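PDB 2YZK: orotate phosphoribosyltransferase from Aeropyrum pernix, which catalyses, in all likelihood, the magnesium-dependent transfer of a ribosyl phosphate group from 5-phosphoribose 1-diphosphate to orotate, giving orotidine monophosphate in pyrimidine biosynthesis. Local coordinates for residues T138-D144 with V158-A164. Residues are numbered along the deposited sequence.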
ATOM      1  N   THR A 138      12.218 -12.008 -10.856  1.00 11.42           N
ATOM      2  CA  THR A 138      11.102 -12.724 -10.255  1.00 11.39           C
ATOM      3  C   THR A 138       9.931 -11.803  -9.923  1.00 11.28           C
ATOM      4  O   THR A 138      10.122 -10.702  -9.401  1.00 10.15           O
ATOM      5  CB  THR A 138      11.546 -13.416  -8.945  1.00 12.47           C
ATOM      6  OG1 THR A 138      12.603 -14.341  -9.227  1.00 12.99           O
ATOM      7  CG2 THR A 138      10.377 -14.153  -8.299  1.00 12.67           C
ATOM      8  N   ALA A 139       8.726 -12.267 -10.244  1.00 10.26           N
ATOM      9  CA  ALA A 139       7.491 -11.545  -9.952  1.00  9.39           C
ATOM     10  C   ALA A 139       6.679 -12.531  -9.119  1.00 10.24           C
ATOM     11  O   ALA A 139       6.530 -13.699  -9.488  1.00  9.91           O
ATOM     12  CB  ALA A 139       6.748 -11.187 -11.237  1.00 10.92           C
ATOM     13  N   LEU A 140       6.162 -12.052  -7.994  1.00  9.45           N
ATOM     14  CA  LEU A 140       5.417 -12.886  -7.072  1.00 10.26           C
ATOM     15  C   LEU A 140       3.993 -12.375  -6.899  1.00  9.59           C
ATOM     16  O   LEU A 140       3.784 -11.192  -6.656  1.00  9.05           O
ATOM     17  CB  LEU A 140       6.158 -12.892  -5.729  1.00  9.97           C
ATOM     18  CG  LEU A 140       5.469 -13.448  -4.488  1.00 10.54           C
ATOM     19  CD1 LEU A 140       5.249 -14.934  -4.659  1.00 12.43           C
ATOM     20  CD2 LEU A 140       6.332 -13.156  -3.260  1.00  9.43           C
ATOM     21  N   VAL A 141       3.019 -13.271  -7.040  1.00  8.77           N
ATOM     22  CA  VAL A 141       1.618 -12.905  -6.878  1.00  9.72           C
ATOM     23  C   VAL A 141       0.889 -13.964  -6.057  1.00  7.96           C
ATOM     24  O   VAL A 141       1.380 -15.078  -5.883  1.00  9.70           O
ATOM     25  CB  VAL A 141       0.884 -12.754  -8.240  1.00 10.16           C
ATOM     26  CG1 VAL A 141       1.594 -11.727  -9.108  1.00 10.10           C
ATOM     27  CG2 VAL A 141       0.810 -14.096  -8.955  1.00 11.69           C
ATOM     28  N   LEU A 142      -0.280 -13.600  -5.546  1.00  8.30           N
ATOM     29  CA  LEU A 142      -1.088 -14.521  -4.761  1.00  9.79           C
ATOM     30  C   LEU A 142      -1.829 -15.455  -5.703  1.00 10.04           C
ATOM     31  O   LEU A 142      -1.825 -16.675  -5.521  1.00 10.72           O
ATOM     32  CB  LEU A 142      -2.102 -13.752  -3.910  1.00 11.64           C
ATOM     33  CG  LEU A 142      -1.576 -13.119  -2.625  1.00 13.72           C
ATOM     34  CD1 LEU A 142      -2.628 -12.170  -2.064  1.00 14.49           C
ATOM     35  CD2 LEU A 142      -1.229 -14.217  -1.617  1.00 14.19           C
ATOM     36  N   VAL A 143      -2.456 -14.871  -6.716  1.00  9.44           N
ATOM     37  CA  VAL A 143      -3.218 -15.642  -7.688  1.00 10.32           C
ATOM     38  C   VAL A 143      -2.877 -15.312  -9.134  1.00 10.65           C
ATOM     39  O   VAL A 143      -2.855 -14.148  -9.537  1.00 11.51           O
ATOM     40  CB  VAL A 143      -4.742 -15.432  -7.493  1.00 10.52           C
ATOM     41  CG1 VAL A 143      -5.514 -16.141  -8.603  1.00 11.32           C
ATOM     42  CG2 VAL A 143      -5.171 -15.966  -6.138  1.00  9.37           C
ATOM     43  N   ASP A 144      -2.597 -16.349  -9.913  1.00 11.04           N
ATOM     44  CA  ASP A 144      -2.304 -16.165 -11.328  1.00 13.02           C
ATOM     45  C   ASP A 144      -3.545 -16.651 -12.068  1.00 13.23           C
ATOM     46  O   ASP A 144      -3.966 -17.794 -11.897  1.00 12.77           O
ATOM     47  CB  ASP A 144      -1.072 -16.985 -11.731  1.00 12.69           C
ATOM     48  CG  ASP A 144      -0.785 -16.924 -13.226  1.00 14.58           C
ATOM     49  OD1 ASP A 144      -1.335 -16.034 -13.911  1.00 12.89           O
ATOM     50  OD2 ASP A 144       0.004 -17.764 -13.716  1.00 13.01           O
ATOM     51  N   VAL A 158      11.641 -12.588 -17.014  1.00 12.18           N
ATOM     52  CA  VAL A 158      11.069 -12.548 -15.673  1.00 11.65           C
ATOM     53  C   VAL A 158      10.269 -13.823 -15.401  1.00 11.90           C
ATOM     54  O   VAL A 158       9.439 -14.237 -16.212  1.00 12.64           O
ATOM     55  CB  VAL A 158      10.156 -11.315 -15.500  1.00 11.35           C
ATOM     56  CG1 VAL A 158       9.491 -11.352 -14.125  1.00 11.75           C
ATOM     57  CG2 VAL A 158      10.979 -10.035 -15.661  1.00 12.14           C
ATOM     58  N   ARG A 159      10.546 -14.452 -14.262  1.00 12.17           N
ATOM     59  CA  ARG A 159       9.865 -15.680 -13.867  1.00 12.86           C
ATOM     60  C   ARG A 159       8.708 -15.346 -12.935  1.00 13.10           C
ATOM     61  O   ARG A 159       8.918 -14.792 -11.856  1.00 12.13           O
ATOM     62  CB  ARG A 159      10.837 -16.619 -13.143  1.00 14.75           C
ATOM     63  CG  ARG A 159      10.201 -17.927 -12.694  1.00 19.75           C
ATOM     64  CD  ARG A 159      11.079 -18.695 -11.709  1.00 24.44           C
ATOM     65  NE  ARG A 159      11.362 -17.894 -10.522  1.00 29.02           N
ATOM     66  CZ  ARG A 159      11.596 -18.394  -9.312  1.00 31.10           C
ATOM     67  NH1 ARG A 159      11.582 -19.706  -9.118  1.00 32.44           N
ATOM     68  NH2 ARG A 159      11.844 -17.578  -8.295  1.00 31.34           N
ATOM     69  N   LEU A 160       7.491 -15.677 -13.355  1.00 11.83           N
ATOM     70  CA  LEU A 160       6.313 -15.419 -12.538  1.00 10.76           C
ATOM     71  C   LEU A 160       6.080 -16.607 -11.616  1.00 12.24           C
ATOM     72  O   LEU A 160       6.101 -17.757 -12.058  1.00 10.40           O
ATOM     73  CB  LEU A 160       5.073 -15.223 -13.422  1.00 10.29           C
ATOM     74  CG  LEU A 160       3.729 -15.061 -12.694  1.00 10.09           C
ATOM     75  CD1 LEU A 160       3.698 -13.723 -11.967  1.00  9.76           C
ATOM     76  CD2 LEU A 160       2.579 -15.138 -13.694  1.00  9.31           C
ATOM     77  N   VAL A 161       5.879 -16.328 -10.333  1.00 11.74           N
ATOM     78  CA  VAL A 161       5.597 -17.367  -9.351  1.00 12.90           C
ATOM     79  C   VAL A 161       4.305 -16.963  -8.640  1.00 12.55           C
ATOM     80  O   VAL A 161       4.107 -15.789  -8.325  1.00 11.37           O
ATOM     81  CB  VAL A 161       6.733 -17.493  -8.312  1.00 15.92           C
ATOM     82  CG1 VAL A 161       6.381 -18.568  -7.299  1.00 18.75           C
ATOM     83  CG2 VAL A 161       8.047 -17.835  -9.015  1.00 18.42           C
ATOM     84  N   SER A 162       3.423 -17.927  -8.397  1.00 12.37           N
ATOM     85  CA  SER A 162       2.159 -17.625  -7.738  1.00 11.41           C
ATOM     86  C   SER A 162       1.844 -18.607  -6.624  1.00 10.44           C
ATOM     87  O   SER A 162       2.273 -19.759  -6.662  1.00 10.24           O
ATOM     88  CB  SER A 162       1.019 -17.653  -8.761  1.00 13.44           C
ATOM     89  OG  SER A 162       0.883 -18.946  -9.331  1.00 11.87           O
ATOM     90  N   VAL A 163       1.099 -18.143  -5.627  1.00  9.51           N
ATOM     91  CA  VAL A 163       0.705 -19.009  -4.526  1.00  9.69           C
ATOM     92  C   VAL A 163      -0.299 -20.011  -5.082  1.00 10.91           C
ATOM     93  O   VAL A 163      -0.252 -21.204  -4.761  1.00 10.58           O
ATOM     94  CB  VAL A 163       0.060 -18.204  -3.375  1.00 10.13           C
ATOM     95  CG1 VAL A 163      -0.517 -19.151  -2.333  1.00 11.28           C
ATOM     96  CG2 VAL A 163       1.111 -17.309  -2.727  1.00 10.90           C
ATOM     97  N   ALA A 164      -1.200 -19.529  -5.931  1.00 11.30           N
ATOM     98  CA  ALA A 164      -2.193 -20.407  -6.538  1.00 12.54           C
ATOM     99  C   ALA A 164      -2.686 -19.880  -7.879  1.00 13.12           C
ATOM    100  O   ALA A 164      -2.508 -18.703  -8.209  1.00 13.11           O
ATOM    101  CB  ALA A 164      -3.378 -20.591  -5.591  1.00 13.87           C
TER
HETATM  102  O   HOH W   1       2.029 -18.438 -11.904  1.00 18.86           O
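Six backbone hydrogen bonds join the parallel segments 138-144 and 158-164. Ala139 N gives to Arg159 O (3.0 Å) and Ala139 O takes from Val161 N (2.8 Å); Val141 repeats the pattern, its N on Val161 O (3.0 Å) and its O receiving Val163 N (3.1 Å). Both segments turn a corner, at Leu142 and Val163, and pairing continues with Ala164 N to Leu142 O (3.0 Å) and Asp144 N to Ala164 O (2.9 Å). Across the corner, a water donates to Asp144 OD2 beyond it (2.8 Å), a carboxylate oxygen that can only accept, and meets Ser162 OG before it (2.9 Å), which can give or accept; Asp144 OD1 accepts from the backbone of Gly146. Strands 143-144 and 164-165 form a small parallel sheet with 115-116, and Asp144, just before Arg145, predicted to bind orotate, packs on Ala116, predicted to bind 5-phosphoribose 1-diphosphate, beside the probable active site. Thr138 and Arg159 share Asp55, the arginine through a salt bridge. Strand 159-162 is the edge of the five-stranded parallel sheet of the type I phosphoribosyltransferase fold, reached from strand 135-141 by a beta-alpha-beta crossover through helix 149-154. Helices cover both faces, so apolar residues suit it: Ala139 CB lies 4.0 Å from Leu160 CD1, against Ile122, and Leu140 packs on Leu48 of helix 38-58. At the corner Leu142 CD2 meets Val163 CG2 at 4.0 Å.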